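Local coordinates for 16S rRNA (guanine(1405)-N(7))-methyltransferase (Klebsiella pneumoniae, PDB 6PI9), which probably methylates the N7 position of guanine 1405 in 16S rRNA, using S-adenosyl-L-methionine, and so confers resistance to various aminoglycosides, at residues A12-K17 and T26-F31; N125-G130 and R148-T153; I142-V147 and A163-L168; S170-E175 and L201-A206. All coordinates share one frame; numbering follows the deposited sequence.

Contact 1 (A12-K17 and T26-F31); sequences ALLSAK and TVRRVF
Leu13 and Leu14, on the last turn of helix 4-14, pack against Val27, Arg28 and Phe31 of helix 24-34, so the contact joins two successive helices of the N-terminal helical part of this methyltransferase. The pairing centres on Leu14 and Val27, whose CA atoms are 7.0 Å apart, and the two segments together bury 237 Å².

Apolar packing carries most of it. Val27 holds CG1 anti to its backbone N (chi1 177°), and this methyl is met by both leucines: Leu14 CD2 lies 3.7 Å from Val27 CG1, and Leu13 CG stands 4.0 Å from the same atom. Leu13 and Val27 run past each other in opposite directions. The CD2 methyl of Leu13 is turned to the next helical turn, where it comes within 3.7 Å of Phe31 CD1 and 3.9 Å of Phe31 CB, touching the root of the side chain and a ring atom from an oblique direction. Ala48 on Leu13 and Ala44 on Phe31 place helix 41-57 against the same apolar cluster, and Leu19 of a loop also touches Leu13.

Across the contact, the one charged side chain that touches is Arg28. Its chain bends at chi3 (-71°), and its guanidinium has a salt bridge from NH1 to Glu25 OE1 within its own helix. Toward helix 4-14 it offers a van der Waals contact without a hydrogen bond: the other branch of Leu14, CD1, approaches the guanidinium obliquely, 3.9 Å from Arg28 NH2.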
loop_
_atom_site.group_PDB
_atom_site.type_symbol
_atom_site.label_atom_id
_atom_site.label_comp_id
_atom_site.label_asym_id
_atom_site.label_seq_id
_atom_site.Cartn_x
_atom_site.Cartn_y
_atom_site.Cartn_z
ATOM N N ALA A 12 13.838 -19.836 -0.068
ATOM C CA ALA A 12 13.949 -18.659 -0.921
ATOM C C ALA A 12 13.280 -17.453 -0.297
ATOM O O ALA A 12 13.714 -16.321 -0.535
ATOM C CB ALA A 12 13.317 -18.898 -2.307
ATOM N N LEU A 13 12.276 -17.677 0.470
ATOM C CA LEU A 13 11.660 -16.603 1.112
ATOM C C LEU A 13 12.535 -16.147 2.273
ATOM O O LEU A 13 12.846 -15.024 2.395
ATOM C CB LEU A 13 10.360 -17.128 1.604
ATOM C CG LEU A 13 9.079 -16.386 1.511
ATOM C CD1 LEU A 13 8.870 -15.591 0.277
ATOM C CD2 LEU A 13 7.949 -17.299 1.785
ATOM N N LEU A 14 12.988 -17.071 3.080
ATOM C CA LEU A 14 13.744 -16.707 4.280
ATOM C C LEU A 14 15.087 -16.053 3.949
ATOM O O LEU A 14 15.627 -15.308 4.788
ATOM C CB LEU A 14 13.994 -17.939 5.149
ATOM C CG LEU A 14 12.741 -18.482 5.853
ATOM C CD1 LEU A 14 12.976 -19.886 6.433
ATOM C CD2 LEU A 14 12.313 -17.440 6.983
ATOM N N SER A 15 15.670 -16.341 2.767
ATOM C CA SER A 15 16.953 -15.745 2.393
ATOM C C SER A 15 16.788 -14.475 1.552
ATOM O O SER A 15 17.793 -13.926 1.098
ATOM C CB SER A 15 17.838 -16.768 1.652
ATOM O OG SER A 15 17.186 -17.200 0.467
ATOM N N ALA A 16 15.564 -13.983 1.356
ATOM C CA ALA A 16 15.352 -12.837 0.459
ATOM C C ALA A 16 15.832 -11.536 1.112
ATOM O O ALA A 16 15.572 -11.298 2.300
ATOM C CB ALA A 16 13.870 -12.715 0.057
ATOM N N LYS A 17 16.557 -10.695 0.337
ATOM C CA LYS A 17 17.035 -9.426 0.898
ATOM C C LYS A 17 15.897 -8.611 1.475
ATOM O O LYS A 17 16.032 -8.017 2.555
ATOM C CB LYS A 17 17.786 -8.587 -0.147
ATOM C CG LYS A 17 18.377 -7.274 0.428
ATOM C CD LYS A 17 19.647 -6.836 -0.314
ATOM C CE LYS A 17 20.700 -7.977 -0.382
ATOM N NZ LYS A 17 21.025 -8.650 0.937
ATOM N N THR A 26 7.313 -15.244 11.591
ATOM C CA THR A 26 6.196 -14.696 10.824
ATOM C C THR A 26 6.250 -15.107 9.357
ATOM O O THR A 26 5.226 -15.513 8.766
ATOM C CB THR A 26 6.211 -13.175 10.976
ATOM O OG1 THR A 26 6.021 -12.913 12.381
ATOM C CG2 THR A 26 5.113 -12.514 10.144
ATOM N N VAL A 27 7.437 -15.024 8.758
ATOM C CA VAL A 27 7.600 -15.488 7.377
ATOM C C VAL A 27 7.127 -16.931 7.273
ATOM O O VAL A 27 6.348 -17.293 6.396
ATOM C CB VAL A 27 9.088 -15.384 6.947
ATOM C CG1 VAL A 27 9.264 -15.951 5.493
ATOM C CG2 VAL A 27 9.557 -13.918 7.019
ATOM N N ARG A 28 7.635 -17.791 8.151
ATOM C CA ARG A 28 7.271 -19.203 8.119
ATOM C C ARG A 28 5.756 -19.412 8.321
ATOM O O ARG A 28 5.121 -20.206 7.607
ATOM C CB ARG A 28 8.110 -19.910 9.193
ATOM C CG ARG A 28 8.120 -21.373 9.127
ATOM C CD ARG A 28 9.126 -21.944 10.210
ATOM N NE ARG A 28 10.548 -21.719 9.913
ATOM C CZ ARG A 28 11.318 -20.848 10.569
ATOM N NH1 ARG A 28 10.810 -20.095 11.568
ATOM N NH2 ARG A 28 12.609 -20.739 10.246
ATOM N N ARG A 29 5.159 -18.721 9.302
ATOM C CA ARG A 29 3.712 -18.852 9.529
ATOM C C ARG A 29 2.910 -18.484 8.281
ATOM O O ARG A 29 1.996 -19.225 7.860
ATOM C CB ARG A 29 3.275 -17.964 10.720
ATOM C CG ARG A 29 1.779 -18.006 10.977
ATOM C CD ARG A 29 1.284 -17.020 12.080
ATOM N NE ARG A 29 1.716 -15.626 11.899
ATOM C CZ ARG A 29 1.167 -14.757 11.039
ATOM N NH1 ARG A 29 0.128 -15.127 10.284
ATOM N NH2 ARG A 29 1.628 -13.504 10.968
ATOM N N VAL A 30 3.248 -17.354 7.653
ATOM C CA VAL A 30 2.513 -16.934 6.448
ATOM C C VAL A 30 2.674 -17.972 5.356
ATOM O O VAL A 30 1.712 -18.366 4.663
ATOM C CB VAL A 30 3.022 -15.547 6.008
ATOM C CG1 VAL A 30 2.605 -15.176 4.578
ATOM C CG2 VAL A 30 2.496 -14.490 6.988
ATOM N N PHE A 31 3.900 -18.449 5.174
ATOM C CA PHE A 31 4.085 -19.412 4.092
ATOM C C PHE A 31 3.319 -20.708 4.373
ATOM O O PHE A 31 2.732 -21.311 3.454
ATOM C CB PHE A 31 5.588 -19.647 3.900
ATOM C CG PHE A 31 5.917 -20.691 2.839
ATOM C CD1 PHE A 31 5.922 -20.366 1.475
ATOM C CD2 PHE A 31 6.163 -21.991 3.214
ATOM C CE1 PHE A 31 6.215 -21.325 0.522
ATOM C CE2 PHE A 31 6.437 -22.963 2.266
ATOM C CZ PHE A 31 6.486 -22.630 0.931
#

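Contact 2 (N125-G130 and R148-T153); sequences NPILLG and RLVNET
Ile127 loses more surface to this contact than any other residue of the two segments, 76 Å², and its CD1 methyl reaches the side chain of Thr153 and the backbone oxygen of Leu149 on helix 144-157. With chi1 at -62°, CG1 lies beside the backbone N, and an extended chi2 carries CD1 onward to Thr153, 3.7 Å from Thr153 OG1; the two side chains cross at about a right angle. The same methyl is 4.1 Å from Leu149 O.

Val150, with 56 Å² covered, touches two consecutive residues of the opposing helix. Its CG2 is 3.8 Å from Pro126 CG and 4.2 Å from Ile127 CG1, while its CG1 comes within 4.0 Å of Pro126 CB. Pro126 thus meets both valine methyls with its CB and CG atoms.

The segment axes approach to 9.5 Å at 28°, so these two helices of the Rossmann-like methyltransferase fold run roughly parallel. Leu72 of helix 63-75 touches both Ile127 and Thr153 and covers the seam.

Thr153 OG1 donates to Leu149 O over 2.8 Å, and Thr153 N reaches that oxygen from the opposite face of the carbonyl plane. Two donors within one helix therefore grip Leu149 O, and the buried threonine hydroxyl spends its proton there. What crosses the interface is van der Waals contact, carbon on carbon at Val150 and methyl on oxygen at Thr153 and Leu149, whose oxygens already have bonds within their own helix.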
loop_
_atom_site.group_PDB
_atom_site.type_symbol
_atom_site.label_atom_id
_atom_site.label_comp_id
_atom_site.label_asym_id
_atom_site.label_seq_id
_atom_site.Cartn_x
_atom_site.Cartn_y
_atom_site.Cartn_z
ATOM N N ASN A 125 6.702 4.855 14.781
ATOM C CA ASN A 125 5.952 5.851 15.540
ATOM C C ASN A 125 6.562 6.183 16.905
ATOM O O ASN A 125 6.391 7.332 17.353
ATOM C CB ASN A 125 4.504 5.380 15.698
ATOM C CG ASN A 125 3.637 6.444 16.353
ATOM O OD1 ASN A 125 3.446 7.538 15.786
ATOM N ND2 ASN A 125 3.145 6.150 17.552
ATOM N N PRO A 126 7.236 5.268 17.620
ATOM C CA PRO A 126 7.794 5.657 18.942
ATOM C C PRO A 126 8.883 6.702 18.864
ATOM O O PRO A 126 9.134 7.413 19.858
ATOM C CB PRO A 126 8.294 4.322 19.514
ATOM C CG PRO A 126 7.865 3.227 18.420
ATOM C CD PRO A 126 6.947 3.808 17.536
ATOM N N ILE A 127 9.531 6.847 17.711
ATOM C CA ILE A 127 10.471 7.952 17.546
ATOM C C ILE A 127 9.721 9.281 17.405
ATOM O O ILE A 127 10.121 10.296 17.981
ATOM C CB ILE A 127 11.384 7.673 16.347
ATOM C CG1 ILE A 127 12.204 6.407 16.613
ATOM C CG2 ILE A 127 12.291 8.882 16.072
ATOM C CD1 ILE A 127 13.020 5.958 15.428
ATOM N N LEU A 128 8.619 9.289 16.656
ATOM C CA LEU A 128 7.765 10.475 16.564
ATOM C C LEU A 128 7.232 10.875 17.934
ATOM O O LEU A 128 7.395 12.027 18.360
ATOM C CB LEU A 128 6.615 10.214 15.587
ATOM C CG LEU A 128 5.611 11.350 15.356
ATOM C CD1 LEU A 128 6.368 12.656 15.026
ATOM C CD2 LEU A 128 4.692 10.962 14.219
ATOM N N LEU A 129 6.590 9.932 18.635
ATOM C CA LEU A 129 6.180 10.139 20.027
ATOM C C LEU A 129 7.295 10.680 20.898
ATOM O O LEU A 129 7.118 11.655 21.637
ATOM C CB LEU A 129 5.702 8.821 20.627
ATOM C CG LEU A 129 4.435 8.257 20.040
ATOM C CD1 LEU A 129 4.134 6.926 20.769
ATOM C CD2 LEU A 129 3.364 9.287 20.232
ATOM N N GLY A 130 8.430 10.003 20.907
ATOM C CA GLY A 130 9.482 10.405 21.814
ATOM C C GLY A 130 9.932 11.831 21.594
ATOM O O GLY A 130 10.270 12.544 22.552
ATOM N N ARG A 148 14.843 -2.218 15.696
ATOM C CA ARG A 148 16.237 -1.861 15.959
ATOM C C ARG A 148 16.425 -0.354 15.994
ATOM O O ARG A 148 17.153 0.171 16.844
ATOM C CB ARG A 148 17.144 -2.457 14.889
ATOM C CG ARG A 148 17.561 -3.874 15.179
ATOM C CD ARG A 148 17.799 -4.660 13.902
ATOM N NE ARG A 148 17.796 -6.086 14.185
ATOM C CZ ARG A 148 17.503 -7.020 13.289
ATOM N NH1 ARG A 148 17.152 -6.659 12.048
ATOM N NH2 ARG A 148 17.545 -8.313 13.637
ATOM N N LEU A 149 15.810 0.352 15.035
ATOM C CA LEU A 149 15.945 1.805 14.961
ATOM C C LEU A 149 15.368 2.475 16.195
ATOM O O LEU A 149 15.946 3.435 16.727
ATOM C CB LEU A 149 15.242 2.331 13.713
ATOM C CG LEU A 149 15.970 2.092 12.389
ATOM C CD1 LEU A 149 15.136 2.637 11.225
ATOM C CD2 LEU A 149 17.348 2.705 12.426
ATOM N N VAL A 150 14.224 1.978 16.657
ATOM C CA VAL A 150 13.599 2.536 17.847
ATOM C C VAL A 150 14.514 2.403 19.054
ATOM O O VAL A 150 14.747 3.371 19.772
ATOM C CB VAL A 150 12.249 1.863 18.083
ATOM C CG1 VAL A 150 11.748 2.222 19.465
ATOM C CG2 VAL A 150 11.293 2.345 16.990
ATOM N N ASN A 151 15.041 1.199 19.298
ATOM C CA ASN A 151 15.898 0.988 20.466
ATOM C C ASN A 151 17.165 1.832 20.397
ATOM O O ASN A 151 17.609 2.395 21.411
ATOM C CB ASN A 151 16.263 -0.500 20.591
ATOM C CG ASN A 151 15.129 -1.318 21.141
ATOM O OD1 ASN A 151 14.429 -0.840 22.020
ATOM N ND2 ASN A 151 14.927 -2.544 20.627
ATOM N N GLU A 152 17.789 1.900 19.222
ATOM C CA GLU A 152 19.007 2.693 19.073
ATOM C C GLU A 152 18.739 4.173 19.319
ATOM O O GLU A 152 19.497 4.850 20.025
ATOM C CB GLU A 152 19.577 2.490 17.674
ATOM C CG GLU A 152 20.105 1.092 17.445
ATOM C CD GLU A 152 20.807 0.950 16.109
ATOM O OE1 GLU A 152 21.543 1.902 15.721
ATOM O OE2 GLU A 152 20.631 -0.113 15.459
ATOM N N THR A 153 17.672 4.701 18.722
ATOM C CA THR A 153 17.378 6.118 18.888
ATOM C C THR A 153 17.059 6.427 20.342
ATOM O O THR A 153 17.528 7.425 20.899
ATOM C CB THR A 153 16.210 6.508 17.975
ATOM O OG1 THR A 153 16.557 6.188 16.620
ATOM C CG2 THR A 153 15.858 8.008 18.110
#

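Contact 3 (I142-V147 and A163-L168); sequences IHLGCV and ARACDL. With SAH (S-adenosyl-L-homocysteine), chain B.
Ile142 and Asp167 meet beside the adenine of S-adenosyl-L-homocysteine, with Ile142 CG2 3.8 Å from Asp167 CB. Ile142 CG1 sits between the backbone N and the carbonyl carbon (chi1 49°) and packs on the ligand, 3.7 Å from its C4. Asp167 OD1 accepts from ligand N6 at 3.0 Å, and Leu168 N donates to ligand N1 at 2.9 Å in a nearly straight bond (169°).

In the next shell, Ile142 CG2 lies 3.5 Å from Cys166 O. Farther along, Val147 splays its methyls over the strand: CG1 comes within 3.6 Å of Ala163 O, and CG2 touches the carbonyl of Arg164. Leu144 CD2 adds a contact with Ala165 CB. The Val147 and Leu144 contacts seat helix 144-157 on strand 162-165, within the beta-alpha-beta unit that begins at strand 137-141.

Outside the segments, Thr26 and Arg29 both hold Asp167 OD2, while OD1 accepts from Leu169 N as well as from the ligand amino group.

N6 as donor and N1 as acceptor match an unprotonated adenine edge, so this paired reading probably selects adenine, and the salt bridge to Arg29 would help keep the aspartate charged.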
loop_
_atom_site.group_PDB
_atom_site.type_symbol
_atom_site.label_atom_id
_atom_site.label_comp_id
_atom_site.label_asym_id
_atom_site.label_seq_id
_atom_site.Cartn_x
_atom_site.Cartn_y
_atom_site.Cartn_z
ATOM N N ILE A 142 6.631 -6.833 13.921
ATOM C CA ILE A 142 7.313 -7.966 13.290
ATOM C C ILE A 142 8.506 -7.520 12.471
ATOM O O ILE A 142 9.297 -8.362 12.005
ATOM C CB ILE A 142 6.373 -8.709 12.343
ATOM C CG1 ILE A 142 5.673 -7.735 11.424
ATOM C CG2 ILE A 142 5.439 -9.586 13.113
ATOM C CD1 ILE A 142 4.967 -8.577 10.280
ATOM N N HIS A 143 8.603 -6.220 12.208
ATOM C CA HIS A 143 9.676 -5.599 11.444
ATOM C C HIS A 143 10.829 -5.296 12.380
ATOM O O HIS A 143 10.818 -4.303 13.109
ATOM C CB HIS A 143 9.166 -4.325 10.765
ATOM C CG HIS A 143 10.030 -3.913 9.620
ATOM N ND1 HIS A 143 11.403 -3.841 9.724
ATOM C CD2 HIS A 143 9.730 -3.596 8.341
ATOM C CE1 HIS A 143 11.920 -3.500 8.554
ATOM N NE2 HIS A 143 10.924 -3.331 7.699
ATOM N N LEU A 144 11.824 -6.180 12.391
ATOM C CA LEU A 144 12.973 -5.992 13.262
ATOM C C LEU A 144 13.830 -4.806 12.850
ATOM O O LEU A 144 14.642 -4.331 13.649
ATOM C CB LEU A 144 13.821 -7.268 13.252
ATOM C CG LEU A 144 13.020 -8.546 13.487
ATOM C CD1 LEU A 144 13.972 -9.704 13.507
ATOM C CD2 LEU A 144 12.308 -8.450 14.822
ATOM N N GLY A 145 13.679 -4.300 11.630
ATOM C CA GLY A 145 14.372 -3.062 11.304
ATOM C C GLY A 145 13.791 -1.893 12.079
ATOM O O GLY A 145 14.523 -1.076 12.646
ATOM N N CYS A 146 12.459 -1.800 12.118
ATOM C CA CYS A 146 11.794 -0.808 12.959
ATOM C C CYS A 146 12.225 -0.946 14.418
ATOM O O CYS A 146 12.614 0.036 15.071
ATOM C CB CYS A 146 10.300 -0.971 12.827
ATOM S SG CYS A 146 9.759 -0.330 11.217
ATOM N N VAL A 147 12.141 -2.167 14.941
ATOM C CA VAL A 147 12.504 -2.412 16.331
ATOM C C VAL A 147 13.907 -1.902 16.591
ATOM O O VAL A 147 14.174 -1.231 17.596
ATOM C CB VAL A 147 12.374 -3.915 16.649
ATOM C CG1 VAL A 147 13.005 -4.225 18.005
ATOM C CG2 VAL A 147 10.943 -4.305 16.645
ATOM N N ALA A 163 11.689 -1.081 22.072
ATOM C CA ALA A 163 10.814 -1.873 21.207
ATOM C C ALA A 163 11.283 -3.322 21.209
ATOM O O ALA A 163 12.441 -3.619 21.512
ATOM C CB ALA A 163 10.789 -1.358 19.768
ATOM N N ARG A 164 10.364 -4.228 20.860
ATOM C CA ARG A 164 10.721 -5.633 20.809
ATOM C C ARG A 164 9.925 -6.319 19.712
ATOM O O ARG A 164 8.886 -5.837 19.261
ATOM C CB ARG A 164 10.433 -6.319 22.140
ATOM C CG ARG A 164 8.927 -6.197 22.458
ATOM C CD ARG A 164 8.528 -7.395 23.208
ATOM N NE ARG A 164 7.157 -7.473 23.701
ATOM C CZ ARG A 164 6.245 -8.335 23.269
ATOM N NH1 ARG A 164 6.524 -9.204 22.277
ATOM N NH2 ARG A 164 5.064 -8.360 23.868
ATOM N N ALA A 165 10.439 -7.459 19.276
ATOM C CA ALA A 165 9.702 -8.278 18.304
ATOM C C ALA A 165 8.338 -8.728 18.829
ATOM O O ALA A 165 8.237 -9.279 19.929
ATOM C CB ALA A 165 10.548 -9.505 18.002
ATOM N N CYS A 166 7.316 -8.687 17.975
ATOM C CA CYS A 166 6.026 -9.227 18.407
ATOM C C CYS A 166 5.173 -9.538 17.191
ATOM O O CYS A 166 4.935 -8.618 16.404
ATOM C CB CYS A 166 5.274 -8.159 19.226
ATOM S SG CYS A 166 3.601 -8.683 19.642
ATOM N N ASP A 167 4.664 -10.763 17.072
ATOM C CA ASP A 167 3.684 -11.079 16.016
ATOM C C ASP A 167 2.320 -11.150 16.699
ATOM O O ASP A 167 2.040 -12.104 17.431
ATOM C CB ASP A 167 4.026 -12.382 15.258
ATOM C CG ASP A 167 3.081 -12.617 14.051
ATOM O OD1 ASP A 167 1.931 -12.113 14.072
ATOM O OD2 ASP A 167 3.453 -13.368 13.125
ATOM N N LEU A 168 1.476 -10.161 16.418
ATOM C CA LEU A 168 0.157 -10.003 17.028
ATOM C C LEU A 168 -0.868 -11.056 16.587
ATOM O O LEU A 168 -2.002 -11.064 17.103
ATOM C CB LEU A 168 -0.351 -8.611 16.734
ATOM C CG LEU A 168 0.461 -7.519 17.471
ATOM C CD1 LEU A 168 0.034 -6.196 16.891
ATOM C CD2 LEU A 168 0.200 -7.489 18.993
HETATM N N SAH B . 1.249 1.938 14.022
HETATM C CA SAH B . 2.307 2.488 13.145
HETATM C CB SAH B . 2.524 1.592 11.938
HETATM C CG SAH B . 1.274 1.229 11.086
HETATM S SD SAH B . 1.770 0.384 9.513
HETATM C C SAH B . 1.944 3.910 12.674
HETATM O O SAH B . 0.732 4.207 12.656
HETATM O OXT SAH B . 2.810 4.717 12.283
HETATM C "C5'" SAH B . 1.321 -1.341 9.986
HETATM C "C4'" SAH B . 2.402 -2.047 10.857
HETATM O "O4'" SAH B . 1.881 -3.299 11.354
HETATM C "C3'" SAH B . 3.777 -2.359 10.199
HETATM O "O3'" SAH B . 4.848 -1.768 10.962
HETATM C "C2'" SAH B . 3.900 -3.882 10.236
HETATM O "O2'" SAH B . 5.254 -4.249 10.510
HETATM C "C1'" SAH B . 3.000 -4.201 11.439
HETATM N N9 SAH B . 2.394 -5.518 11.402
HETATM C C8 SAH B . 1.660 -6.064 10.381
HETATM N N7 SAH B . 1.174 -7.267 10.813
HETATM C C5 SAH B . 1.661 -7.488 12.076
HETATM C C6 SAH B . 1.555 -8.530 12.970
HETATM N N6 SAH B . 0.930 -9.652 12.682
HETATM N N1 SAH B . 2.120 -8.374 14.225
HETATM C C2 SAH B . 2.845 -7.275 14.542
HETATM N N3 SAH B . 2.981 -6.231 13.666
HETATM C C4 SAH B . 2.376 -6.378 12.453
#

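Contact 4 (S170-E175 and L201-A206)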
loop_
_atom_site.group_PDB
_atom_site.type_symbol
_atom_site.label_atom_id
_atom_site.label_comp_id
_atom_site.label_asym_id
_atom_site.label_seq_id
_atom_site.Cartn_x
_atom_site.Cartn_y
_atom_site.Cartn_z
ATOM N N SER A 170 0.089 -14.299 16.885
ATOM C CA SER A 170 0.342 -15.408 17.766
ATOM C C SER A 170 0.586 -14.975 19.197
ATOM O O SER A 170 0.765 -15.842 20.066
ATOM C CB SER A 170 1.496 -16.268 17.217
ATOM O OG SER A 170 2.494 -15.456 16.667
ATOM N N GLU A 171 0.518 -13.671 19.486
ATOM C CA GLU A 171 0.735 -13.210 20.855
ATOM C C GLU A 171 -0.260 -12.096 21.158
ATOM O O GLU A 171 -0.420 -11.195 20.344
ATOM C CB GLU A 171 2.180 -12.697 21.019
ATOM C CG GLU A 171 2.480 -12.136 22.386
ATOM C CD GLU A 171 3.835 -11.398 22.507
ATOM O OE1 GLU A 171 4.717 -11.459 21.612
ATOM O OE2 GLU A 171 4.019 -10.770 23.558
ATOM N N ILE A 172 -0.910 -12.151 22.307
ATOM C CA ILE A 172 -1.661 -10.998 22.825
ATOM C C ILE A 172 -0.783 -10.361 23.867
ATOM O O ILE A 172 -0.440 -11.034 24.875
ATOM C CB ILE A 172 -3.025 -11.440 23.375
ATOM C CG1 ILE A 172 -3.987 -11.633 22.192
ATOM C CG2 ILE A 172 -3.582 -10.399 24.338
ATOM C CD1 ILE A 172 -5.394 -11.971 22.612
ATOM N N PRO A 173 -0.223 -9.163 23.639
ATOM C CA PRO A 173 0.764 -8.594 24.570
ATOM C C PRO A 173 0.244 -8.593 25.985
ATOM O O PRO A 173 -0.891 -8.154 26.243
ATOM C CB PRO A 173 0.971 -7.172 24.065
ATOM C CG PRO A 173 0.683 -7.298 22.525
ATOM C CD PRO A 173 -0.404 -8.331 22.419
ATOM N N ALA A 174 1.090 -9.079 26.907
ATOM C CA ALA A 174 0.720 -9.241 28.307
ATOM C C ALA A 174 1.174 -8.077 29.191
ATOM O O ALA A 174 0.911 -8.097 30.401
ATOM C CB ALA A 174 1.286 -10.558 28.839
ATOM N N GLU A 175 1.818 -7.058 28.626
ATOM C CA GLU A 175 2.342 -5.970 29.433
ATOM C C GLU A 175 1.203 -5.163 30.047
ATOM O O GLU A 175 0.095 -5.087 29.491
ATOM C CB GLU A 175 3.236 -5.059 28.590
ATOM C CG GLU A 175 4.534 -5.756 28.162
ATOM C CD GLU A 175 4.421 -6.459 26.812
ATOM O OE1 GLU A 175 5.481 -6.830 26.257
ATOM O OE2 GLU A 175 3.281 -6.622 26.303
ATOM N N LEU A 201 -8.437 -6.414 21.142
ATOM C CA LEU A 201 -9.006 -5.319 21.936
ATOM C C LEU A 201 -9.523 -5.806 23.286
ATOM O O LEU A 201 -9.338 -5.136 24.315
ATOM C CB LEU A 201 -10.142 -4.654 21.139
ATOM C CG LEU A 201 -9.779 -3.888 19.869
ATOM C CD1 LEU A 201 -11.034 -3.685 19.049
ATOM C CD2 LEU A 201 -9.150 -2.505 20.143
ATOM N N ALA A 202 -10.190 -6.965 23.314
ATOM C CA ALA A 202 -10.791 -7.438 24.564
ATOM C C ALA A 202 -9.763 -7.903 25.597
ATOM O O ALA A 202 -10.109 -8.032 26.780
ATOM C CB ALA A 202 -11.766 -8.585 24.284
ATOM N N SER A 203 -8.524 -8.171 25.193
ATOM C CA SER A 203 -7.548 -8.791 26.085
ATOM C C SER A 203 -6.399 -7.883 26.516
ATOM O O SER A 203 -5.675 -8.243 27.471
ATOM C CB SER A 203 -6.942 -10.044 25.426
ATOM O OG SER A 203 -7.921 -11.046 25.190
ATOM N N LEU A 204 -6.185 -6.749 25.837
ATOM C CA LEU A 204 -5.120 -5.831 26.232
ATOM C C LEU A 204 -5.303 -5.348 27.671
ATOM O O LEU A 204 -6.421 -5.074 28.122
ATOM C CB LEU A 204 -5.080 -4.644 25.266
ATOM C CG LEU A 204 -4.453 -5.004 23.926
ATOM C CD1 LEU A 204 -4.664 -3.862 22.921
ATOM C CD2 LEU A 204 -2.952 -5.388 24.051
ATOM N N ARG A 205 -4.199 -5.267 28.404
ATOM C CA ARG A 205 -4.272 -4.891 29.818
ATOM C C ARG A 205 -3.976 -3.408 29.991
ATOM O O ARG A 205 -3.119 -3.037 30.787
ATOM C CB ARG A 205 -3.306 -5.743 30.633
ATOM C CG ARG A 205 -3.633 -7.227 30.660
ATOM C CD ARG A 205 -2.441 -8.012 31.190
ATOM N NE ARG A 205 -2.750 -9.426 31.405
ATOM C CZ ARG A 205 -1.848 -10.351 31.744
ATOM N NH1 ARG A 205 -0.571 -10.016 31.901
ATOM N NH2 ARG A 205 -2.223 -11.614 31.937
ATOM N N ALA A 206 -4.639 -2.548 29.209
ATOM C CA ALA A 206 -4.503 -1.101 29.343
ATOM C C ALA A 206 -5.913 -0.514 29.376
ATOM O O ALA A 206 -6.779 -0.926 28.571
ATOM C CB ALA A 206 -3.693 -0.474 28.199
HETATM O O HOH W 1 -1.503 -5.762 27.489
HETATM O O HOH W 2 -3.068 -9.760 28.098
#
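Arg205, in the turn after helix 196-203, reaches to the loop 170-175, and its side chain can be followed from Glu175 to Ala174. CB lies 3.6 Å from Glu175 O. The chain then runs extended from CG to NE, bringing CD within 3.4 Å of Ala174 O. At the tip, NH1 donates to that same Ala174 O over 2.9 Å; the donor lies in the carbonyl plane on a lone pair, although the N-H...O angle of 135° makes the bond bent, and the oxygen stands 28° out of the guanidinium plane. NH1 also passes 3.6 Å from Ala174 CB.

Water extends the polar bridge. One molecule accepts from Arg205 N and donates to Pro173 O and Glu175 O, using three bonds to tie the two backbones; a second links Pro173 O with Ser203 O.

Beside this, Ile172 CG2 packs 3.5 Å from Ser203 CB, and Leu204 CD2 lies 4.2 Å from Pro173 CD. Arg164 forms salt bridges with both Glu171 and Glu175, tethering the loop to strand 162-165.

Such a join, part direct and part through water, links the loop leading into strand 179-183 with the turn leading into strand 208-214, two connections of the Rossmann-like methyltransferase fold.

Contact 3 is the hub, since it holds the ligand's adenine and touches each of the other three. Contact 1, centred about 15 Å from it, reaches it through Asp167 OD2, which lies 2.7 Å from Thr26 OG1 and 2.8 Å from Arg29 NH2; helix 24-34 thereby backs a ligand-binding carboxylate. Contact 2 shares helix 144-157 with contact 3, and Asn151 OD1 meets Ala163 N at 2.8 Å; its Asn125 also touches the ligand. Contact 4 joins through Arg164 NH2, 2.6 Å from Glu171 OE2, and through Pro173 packing on Leu168. Contacts 1 and 2 do not touch, their centres being about 25 Å apart.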